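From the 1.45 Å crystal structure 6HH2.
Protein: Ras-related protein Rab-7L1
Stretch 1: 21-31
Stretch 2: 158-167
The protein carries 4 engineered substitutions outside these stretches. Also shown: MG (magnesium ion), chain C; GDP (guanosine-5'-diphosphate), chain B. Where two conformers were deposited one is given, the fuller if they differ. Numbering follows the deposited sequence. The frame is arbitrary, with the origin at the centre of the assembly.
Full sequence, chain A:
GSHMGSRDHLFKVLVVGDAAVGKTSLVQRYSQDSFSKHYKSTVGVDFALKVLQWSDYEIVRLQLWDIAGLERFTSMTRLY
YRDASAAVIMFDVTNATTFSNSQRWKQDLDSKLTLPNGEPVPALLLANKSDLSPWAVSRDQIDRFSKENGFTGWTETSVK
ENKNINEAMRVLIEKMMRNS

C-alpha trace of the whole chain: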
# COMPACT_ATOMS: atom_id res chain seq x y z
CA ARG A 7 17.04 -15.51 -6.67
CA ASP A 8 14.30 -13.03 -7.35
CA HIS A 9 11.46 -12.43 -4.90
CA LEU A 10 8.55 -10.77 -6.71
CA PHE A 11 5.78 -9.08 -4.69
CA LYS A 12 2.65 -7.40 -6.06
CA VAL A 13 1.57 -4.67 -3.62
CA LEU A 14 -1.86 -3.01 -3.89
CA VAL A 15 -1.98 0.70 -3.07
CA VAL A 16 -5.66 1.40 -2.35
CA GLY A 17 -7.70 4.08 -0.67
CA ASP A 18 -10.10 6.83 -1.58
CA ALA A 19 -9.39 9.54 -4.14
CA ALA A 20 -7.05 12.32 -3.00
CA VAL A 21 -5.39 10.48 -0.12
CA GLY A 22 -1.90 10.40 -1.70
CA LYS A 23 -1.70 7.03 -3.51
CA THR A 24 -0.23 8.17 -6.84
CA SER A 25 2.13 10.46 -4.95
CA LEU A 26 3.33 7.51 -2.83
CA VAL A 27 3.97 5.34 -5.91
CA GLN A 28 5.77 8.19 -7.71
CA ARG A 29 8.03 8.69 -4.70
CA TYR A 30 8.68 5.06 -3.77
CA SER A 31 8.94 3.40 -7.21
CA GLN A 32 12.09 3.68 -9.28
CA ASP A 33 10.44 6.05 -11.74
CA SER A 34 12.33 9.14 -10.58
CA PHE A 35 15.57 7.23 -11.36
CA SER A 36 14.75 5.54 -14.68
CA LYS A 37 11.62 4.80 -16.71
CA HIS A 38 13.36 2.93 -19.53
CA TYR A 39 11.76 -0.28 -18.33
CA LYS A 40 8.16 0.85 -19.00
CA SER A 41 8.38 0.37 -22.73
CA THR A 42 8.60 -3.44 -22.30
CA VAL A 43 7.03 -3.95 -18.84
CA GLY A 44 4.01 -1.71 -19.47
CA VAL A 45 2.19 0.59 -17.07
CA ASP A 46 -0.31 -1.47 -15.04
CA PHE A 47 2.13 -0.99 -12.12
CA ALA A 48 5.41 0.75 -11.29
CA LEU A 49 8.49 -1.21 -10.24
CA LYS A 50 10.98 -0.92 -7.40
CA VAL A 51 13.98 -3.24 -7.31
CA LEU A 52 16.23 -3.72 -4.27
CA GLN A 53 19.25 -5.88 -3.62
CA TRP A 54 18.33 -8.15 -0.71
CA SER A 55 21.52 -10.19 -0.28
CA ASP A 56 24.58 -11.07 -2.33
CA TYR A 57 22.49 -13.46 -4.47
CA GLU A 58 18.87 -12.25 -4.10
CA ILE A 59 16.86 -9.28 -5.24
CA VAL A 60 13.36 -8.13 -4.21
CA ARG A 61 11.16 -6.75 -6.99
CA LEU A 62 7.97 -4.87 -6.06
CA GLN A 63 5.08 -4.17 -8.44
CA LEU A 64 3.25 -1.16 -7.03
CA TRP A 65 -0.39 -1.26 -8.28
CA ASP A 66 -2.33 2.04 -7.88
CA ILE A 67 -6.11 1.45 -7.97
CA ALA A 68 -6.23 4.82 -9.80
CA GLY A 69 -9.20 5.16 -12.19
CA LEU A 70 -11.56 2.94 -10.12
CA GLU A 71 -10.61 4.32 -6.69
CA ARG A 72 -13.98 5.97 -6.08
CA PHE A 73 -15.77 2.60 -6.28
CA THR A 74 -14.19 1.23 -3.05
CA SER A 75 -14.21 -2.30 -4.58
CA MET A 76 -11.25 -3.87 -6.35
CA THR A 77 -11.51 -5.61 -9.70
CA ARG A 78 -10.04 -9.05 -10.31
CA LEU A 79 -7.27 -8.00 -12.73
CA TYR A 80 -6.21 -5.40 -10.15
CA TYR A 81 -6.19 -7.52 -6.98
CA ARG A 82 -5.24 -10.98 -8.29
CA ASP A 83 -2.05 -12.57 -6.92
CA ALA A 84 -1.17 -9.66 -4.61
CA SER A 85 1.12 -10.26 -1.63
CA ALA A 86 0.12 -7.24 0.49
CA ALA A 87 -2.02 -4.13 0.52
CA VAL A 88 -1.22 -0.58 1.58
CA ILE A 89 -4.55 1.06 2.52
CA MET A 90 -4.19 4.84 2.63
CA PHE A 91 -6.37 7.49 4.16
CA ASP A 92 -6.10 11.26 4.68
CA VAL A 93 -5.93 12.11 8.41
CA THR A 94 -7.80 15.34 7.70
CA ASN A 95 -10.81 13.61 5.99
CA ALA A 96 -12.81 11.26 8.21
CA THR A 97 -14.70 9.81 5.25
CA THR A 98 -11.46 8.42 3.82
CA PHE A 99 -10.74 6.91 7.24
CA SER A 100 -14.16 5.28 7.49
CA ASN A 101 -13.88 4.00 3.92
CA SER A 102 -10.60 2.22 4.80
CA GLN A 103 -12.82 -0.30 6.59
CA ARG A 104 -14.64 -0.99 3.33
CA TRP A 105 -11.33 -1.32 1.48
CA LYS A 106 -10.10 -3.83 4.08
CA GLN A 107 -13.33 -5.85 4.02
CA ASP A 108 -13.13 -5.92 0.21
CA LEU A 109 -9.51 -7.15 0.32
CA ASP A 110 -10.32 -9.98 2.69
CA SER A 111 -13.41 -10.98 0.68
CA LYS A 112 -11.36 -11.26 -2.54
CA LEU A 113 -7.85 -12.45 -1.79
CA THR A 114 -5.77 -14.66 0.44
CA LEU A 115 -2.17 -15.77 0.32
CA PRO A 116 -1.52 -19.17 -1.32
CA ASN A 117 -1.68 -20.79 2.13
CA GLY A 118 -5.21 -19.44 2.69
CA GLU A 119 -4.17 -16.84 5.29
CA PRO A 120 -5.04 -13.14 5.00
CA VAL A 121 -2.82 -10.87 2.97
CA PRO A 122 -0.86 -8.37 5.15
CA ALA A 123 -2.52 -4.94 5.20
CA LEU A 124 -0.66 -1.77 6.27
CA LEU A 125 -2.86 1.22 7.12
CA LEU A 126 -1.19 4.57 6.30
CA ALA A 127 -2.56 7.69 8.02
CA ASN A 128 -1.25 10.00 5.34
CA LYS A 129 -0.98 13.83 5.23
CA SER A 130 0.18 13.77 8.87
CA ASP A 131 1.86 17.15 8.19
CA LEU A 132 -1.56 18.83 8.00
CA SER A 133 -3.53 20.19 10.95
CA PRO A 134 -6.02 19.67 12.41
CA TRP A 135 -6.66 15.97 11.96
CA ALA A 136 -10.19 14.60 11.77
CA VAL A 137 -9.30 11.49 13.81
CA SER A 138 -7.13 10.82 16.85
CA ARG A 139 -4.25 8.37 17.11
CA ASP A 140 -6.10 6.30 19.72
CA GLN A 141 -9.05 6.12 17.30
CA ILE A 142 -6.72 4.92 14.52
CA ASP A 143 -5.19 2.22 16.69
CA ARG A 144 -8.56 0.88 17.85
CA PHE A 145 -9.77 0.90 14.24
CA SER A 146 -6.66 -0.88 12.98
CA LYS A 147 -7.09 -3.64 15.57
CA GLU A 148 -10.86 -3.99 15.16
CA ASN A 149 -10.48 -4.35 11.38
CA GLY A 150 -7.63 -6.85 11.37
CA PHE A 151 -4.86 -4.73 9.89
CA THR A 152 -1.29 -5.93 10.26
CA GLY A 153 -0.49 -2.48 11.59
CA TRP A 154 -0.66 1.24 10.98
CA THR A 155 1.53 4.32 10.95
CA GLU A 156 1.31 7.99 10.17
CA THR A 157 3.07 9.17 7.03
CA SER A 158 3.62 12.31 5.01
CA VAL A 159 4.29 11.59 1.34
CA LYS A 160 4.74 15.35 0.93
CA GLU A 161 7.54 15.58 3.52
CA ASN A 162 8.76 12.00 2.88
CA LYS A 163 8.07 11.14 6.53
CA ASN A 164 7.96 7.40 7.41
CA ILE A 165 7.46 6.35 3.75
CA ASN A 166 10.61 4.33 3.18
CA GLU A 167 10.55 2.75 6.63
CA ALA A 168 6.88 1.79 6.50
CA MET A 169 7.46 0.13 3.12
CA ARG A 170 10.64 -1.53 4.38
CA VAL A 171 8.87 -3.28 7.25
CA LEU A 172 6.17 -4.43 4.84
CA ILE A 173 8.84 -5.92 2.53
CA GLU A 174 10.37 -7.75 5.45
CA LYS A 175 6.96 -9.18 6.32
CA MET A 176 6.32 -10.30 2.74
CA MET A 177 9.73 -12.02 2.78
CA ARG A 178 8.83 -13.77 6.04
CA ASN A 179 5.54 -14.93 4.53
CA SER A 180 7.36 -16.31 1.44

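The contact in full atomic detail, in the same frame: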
# COMPACT_ATOMS: atom_id res chain seq x y z
N VAL A 21 -6.09 10.79 -1.37
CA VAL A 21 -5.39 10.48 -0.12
C VAL A 21 -3.88 10.46 -0.26
O VAL A 21 -3.19 10.40 0.78
CB VAL A 21 -5.87 9.18 0.53
CG1 VAL A 21 -7.42 9.29 0.82
CG2 VAL A 21 -5.52 7.95 -0.28
N GLY A 22 -3.34 10.45 -1.47
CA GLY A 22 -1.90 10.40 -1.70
C GLY A 22 -1.35 9.15 -2.37
O GLY A 22 -0.13 8.90 -2.28
N LYS A 23 -2.19 8.31 -2.99
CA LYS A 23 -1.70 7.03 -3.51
C LYS A 23 -0.74 7.23 -4.67
O LYS A 23 0.32 6.61 -4.69
CB LYS A 23 -2.88 6.18 -3.98
CG LYS A 23 -3.84 5.87 -2.83
CD LYS A 23 -4.99 4.91 -3.30
CE LYS A 23 -5.79 5.44 -4.52
NZ LYS A 23 -6.41 6.77 -4.21
N THR A 24 -1.13 7.98 -5.72
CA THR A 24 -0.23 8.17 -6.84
C THR A 24 1.04 8.85 -6.39
O THR A 24 2.13 8.50 -6.87
CB THR A 24 -0.97 8.93 -7.95
OG1 THR A 24 -2.16 8.19 -8.27
CG2 THR A 24 -0.09 9.07 -9.22
N SER A 25 0.93 9.79 -5.46
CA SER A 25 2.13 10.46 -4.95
C SER A 25 3.04 9.45 -4.23
O SER A 25 4.27 9.51 -4.40
CB SER A 25 1.73 11.57 -3.98
OG SER A 25 1.01 12.58 -4.67
N LEU A 26 2.41 8.59 -3.46
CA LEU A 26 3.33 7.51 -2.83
C LEU A 26 4.11 6.58 -3.90
O LEU A 26 5.33 6.34 -3.88
CB LEU A 26 2.50 6.63 -1.89
CG LEU A 26 3.34 5.62 -1.13
CD1 LEU A 26 2.79 5.50 0.35
CD2 LEU A 26 3.35 4.34 -1.78
N VAL A 27 3.32 6.19 -4.92
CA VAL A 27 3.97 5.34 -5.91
C VAL A 27 5.05 6.12 -6.67
O VAL A 27 6.15 5.60 -6.92
CB VAL A 27 2.91 4.77 -6.87
CG1 VAL A 27 3.58 4.03 -8.04
CG2 VAL A 27 1.95 3.86 -6.10
N GLN A 28 4.76 7.39 -7.01
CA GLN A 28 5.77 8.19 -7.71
C GLN A 28 7.01 8.38 -6.87
O GLN A 28 8.12 8.40 -7.40
CB GLN A 28 5.17 9.54 -8.08
CG GLN A 28 4.11 9.41 -9.17
CD GLN A 28 3.36 10.71 -9.43
OE1 GLN A 28 3.22 11.56 -8.53
NE2 GLN A 28 2.91 10.88 -10.65
N ARG A 29 6.86 8.48 -5.54
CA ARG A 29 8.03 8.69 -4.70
C ARG A 29 8.80 7.40 -4.43
O ARG A 29 10.05 7.39 -4.41
CB ARG A 29 7.59 9.34 -3.40
CG ARG A 29 8.78 10.06 -2.77
CD ARG A 29 8.49 10.49 -1.38
NE ARG A 29 8.07 11.89 -1.23
CZ ARG A 29 8.88 12.94 -1.27
NH1 ARG A 29 10.16 12.81 -1.57
NH2 ARG A 29 8.38 14.15 -1.05
N TYR A 30 8.08 6.32 -4.22
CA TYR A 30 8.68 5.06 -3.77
C TYR A 30 9.10 4.12 -4.90
O TYR A 30 10.03 3.31 -4.72
CB TYR A 30 7.72 4.34 -2.82
CG TYR A 30 8.42 3.22 -2.12
CD1 TYR A 30 9.36 3.50 -1.11
CD2 TYR A 30 8.19 1.90 -2.46
CE1 TYR A 30 10.08 2.46 -0.49
CE2 TYR A 30 8.88 0.86 -1.84
CZ TYR A 30 9.80 1.16 -0.85
OH TYR A 30 10.53 0.17 -0.25
N SER A 31 8.51 4.23 -6.09
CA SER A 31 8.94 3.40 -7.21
C SER A 31 10.29 3.89 -7.71
O SER A 31 10.85 4.87 -7.23
CB SER A 31 7.92 3.49 -8.34
OG SER A 31 8.02 4.77 -8.97
N SER A 158 3.81 11.16 5.87
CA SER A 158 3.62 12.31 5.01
C SER A 158 4.35 12.02 3.71
O SER A 158 5.58 12.10 3.66
CB SER A 158 4.09 13.61 5.68
OG SER A 158 4.03 14.70 4.74
N VAL A 159 3.60 11.74 2.61
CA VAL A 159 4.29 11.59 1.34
C VAL A 159 4.93 12.91 0.96
O VAL A 159 6.06 12.96 0.43
CB VAL A 159 3.26 11.14 0.26
CG1 VAL A 159 3.96 11.07 -1.10
CG2 VAL A 159 2.72 9.75 0.62
N LYS A 160 4.24 14.02 1.27
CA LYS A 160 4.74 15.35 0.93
C LYS A 160 6.11 15.63 1.54
O LYS A 160 7.00 16.14 0.86
CB LYS A 160 3.73 16.41 1.35
CG LYS A 160 4.25 17.84 1.19
CD LYS A 160 3.14 18.85 1.43
CE LYS A 160 3.71 20.25 1.63
NZ LYS A 160 2.64 21.22 2.04
N GLU A 161 6.28 15.32 2.83
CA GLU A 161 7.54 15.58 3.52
C GLU A 161 8.44 14.35 3.55
O GLU A 161 9.49 14.38 4.21
CB GLU A 161 7.27 15.99 4.96
CG GLU A 161 6.44 17.24 5.13
CD GLU A 161 6.19 17.55 6.62
OE1 GLU A 161 6.28 16.62 7.48
OE2 GLU A 161 5.95 18.74 6.93
N ASN A 162 8.03 13.27 2.90
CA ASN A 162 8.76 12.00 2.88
C ASN A 162 9.01 11.48 4.29
O ASN A 162 10.10 10.98 4.60
CB ASN A 162 10.06 12.11 2.06
CG ASN A 162 10.55 10.75 1.54
OD1 ASN A 162 9.77 9.84 1.25
ND2 ASN A 162 11.88 10.64 1.40
N LYS A 163 8.01 11.60 5.15
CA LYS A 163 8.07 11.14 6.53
C LYS A 163 7.50 9.72 6.62
O LYS A 163 6.32 9.49 6.33
CB LYS A 163 7.31 12.04 7.50
CG LYS A 163 7.42 11.60 9.00
CD LYS A 163 6.58 12.49 9.90
CE LYS A 163 6.86 12.24 11.37
NZ LYS A 163 6.08 13.22 12.20
N ASN A 164 8.32 8.79 7.14
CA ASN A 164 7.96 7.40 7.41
C ASN A 164 7.69 6.57 6.16
O ASN A 164 7.32 5.41 6.31
CB ASN A 164 6.75 7.21 8.35
CG ASN A 164 7.08 7.43 9.82
OD1 ASN A 164 8.15 7.08 10.32
ND2 ASN A 164 6.12 8.01 10.54
N ILE A 165 7.85 7.10 4.94
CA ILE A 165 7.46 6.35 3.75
C ILE A 165 8.38 5.15 3.55
O ILE A 165 7.93 4.00 3.45
CB ILE A 165 7.51 7.26 2.52
CG1 ILE A 165 6.56 8.44 2.70
CG2 ILE A 165 7.27 6.41 1.26
CD1 ILE A 165 5.14 8.05 2.87
N ASN A 166 9.68 5.42 3.48
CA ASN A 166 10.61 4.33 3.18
C ASN A 166 10.59 3.28 4.29
O ASN A 166 10.68 2.07 4.02
CB ASN A 166 12.01 4.88 3.03
CG ASN A 166 12.14 5.73 1.76
OD1 ASN A 166 11.26 5.72 0.89
ND2 ASN A 166 13.24 6.47 1.68
N GLU A 167 10.49 3.72 5.54
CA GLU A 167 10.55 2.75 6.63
C GLU A 167 9.27 1.93 6.74
O GLU A 167 9.33 0.73 7.02
CB GLU A 167 10.84 3.50 7.94
CG GLU A 167 12.29 3.97 8.06
CD GLU A 167 13.24 2.81 8.25
OE1 GLU A 167 13.71 2.25 7.24
OE2 GLU A 167 13.48 2.39 9.40
MG MG C . -4.08 8.98 -8.08
PB GDP B . -4.61 9.99 -5.05
O1B GDP B . -4.86 9.11 -3.88
O2B GDP B . -5.85 10.61 -5.61
O3B GDP B . -3.74 9.36 -6.11
O3A GDP B . -3.80 11.26 -4.41
PA GDP B . -2.60 12.10 -5.05
O1A GDP B . -1.28 11.38 -4.93
O2A GDP B . -3.03 12.56 -6.44
O5' GDP B . -2.54 13.36 -4.08
C5' GDP B . -3.64 14.26 -3.95
C4' GDP B . -3.13 15.61 -3.44
O4' GDP B . -2.64 15.42 -2.07
C3' GDP B . -1.93 16.06 -4.24
O3' GDP B . -2.04 17.50 -4.32
C2' GDP B . -0.74 15.67 -3.39
O2' GDP B . 0.34 16.57 -3.61
C1' GDP B . -1.32 15.86 -2.01
N9 GDP B . -0.64 15.03 -1.01
C8 GDP B . -0.30 13.72 -1.15
N7 GDP B . 0.30 13.26 -0.00
C5 GDP B . 0.31 14.30 0.86
C6 GDP B . 0.80 14.52 2.22
O6 GDP B . 1.37 13.61 2.85
N1 GDP B . 0.60 15.74 2.73
C2 GDP B . 0.03 16.78 2.10
N2 GDP B . -0.09 18.02 2.72
N3 GDP B . -0.40 16.65 0.83
C4 GDP B . -0.28 15.45 0.22
O HOH W 1 11.98 1.08 1.85
O HOH W 2 -3.46 10.86 -8.51
O HOH W 3 -4.77 7.06 -7.64
O HOH W 4 -6.10 9.65 -8.03
O HOH W 5 -4.36 8.67 -10.15

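The first stretch carries a helix, residues 23-30, and the second is a loop that leads into a helix starting at Ile165. GDP lies at one end of the contact and is bound by both stretches. Together the two stretches bury 446 Å² against each other.

The direct polar link is made by Arg29. Its CB points toward the loop, and the chain runs out through two t rotamers. Arg29 NE donates to the backbone Val159 O at 2.8 Å. Arg29 NH2 reaches the same Val159 O at 3.0 Å in a weak bond. Arg29 NH2 also lies 3.1 Å from Lys160 O. Both carbonyls sit at the edge of the guanidinium, near its plane, where its N-H groups point. Asn162 CB covers one face. Asn162 OD1 approaches the aliphatic part of the arginine, 3.0 Å from Arg29 CD. A long side chain with several donors suits a place where the partner offers backbone carbonyls.

Val159 O has a further donor within the loop, a weak bond from Asn162 N at 3.2 Å. The turn is braced in other ways. Ser158 N donates to Lys163 O at 3.0 Å, and Lys163 N donates to Ser158 O at 2.9 Å. Ser158 OG accepts from Glu161 N at 3.0 Å.

Val159 is the most covered residue of the second stretch. It is buried and points toward the helix. Val159 CG1 packs 3.6 Å from Ser25 C and 3.7 Å from Ser25 CB. Val159 CG2 lies 4.0 Å from Leu26 CB. A compact branched side chain fits here, because the helix backbone comes close: Leu26 CA and Val159 CA are 5.9 Å apart. Farther along, Leu26 CD1 meets Ile165 CD1 at 4.3 Å. Tyr30 CD1 meets Ile165 CG2, also at 4.3 Å. These apolar groups need no polar partners.

Tyr30 also has a polar side. Asn166 OD1 lies near the plane of the ring, at its edge, 3.5 Å from Tyr30 CD1. Water 1 bridges the pair. Water 1 is 2.7 Å from Tyr30 OH and donates to Asn166 O at 2.7 Å.

The nucleotide satisfies the donors at the start of the first helix. Lys23 N and Lys23 NZ donate to GDP O1B at 2.9 and 2.8 Å. Thr24 N donates to GDP O3B at 3.0 Å, while Thr24 OG1 binds the magnesium ion at 2.1 Å. Ser25 N and Ser25 OG both donate to GDP O1A, at 2.8 and 2.6 Å. Ser25 thus turns its hydroxyl to the phosphate while its CB packs on Val159. Gly22 N donates to GDP O3A and GDP O1B, each at 3.1 Å. The backbone angles of Gly22 call for glycine, and a CB would be crowded by GDP N7 at 3.1 Å. From the loop, Lys160 N makes a weak bond to GDP O6 at 3.3 Å.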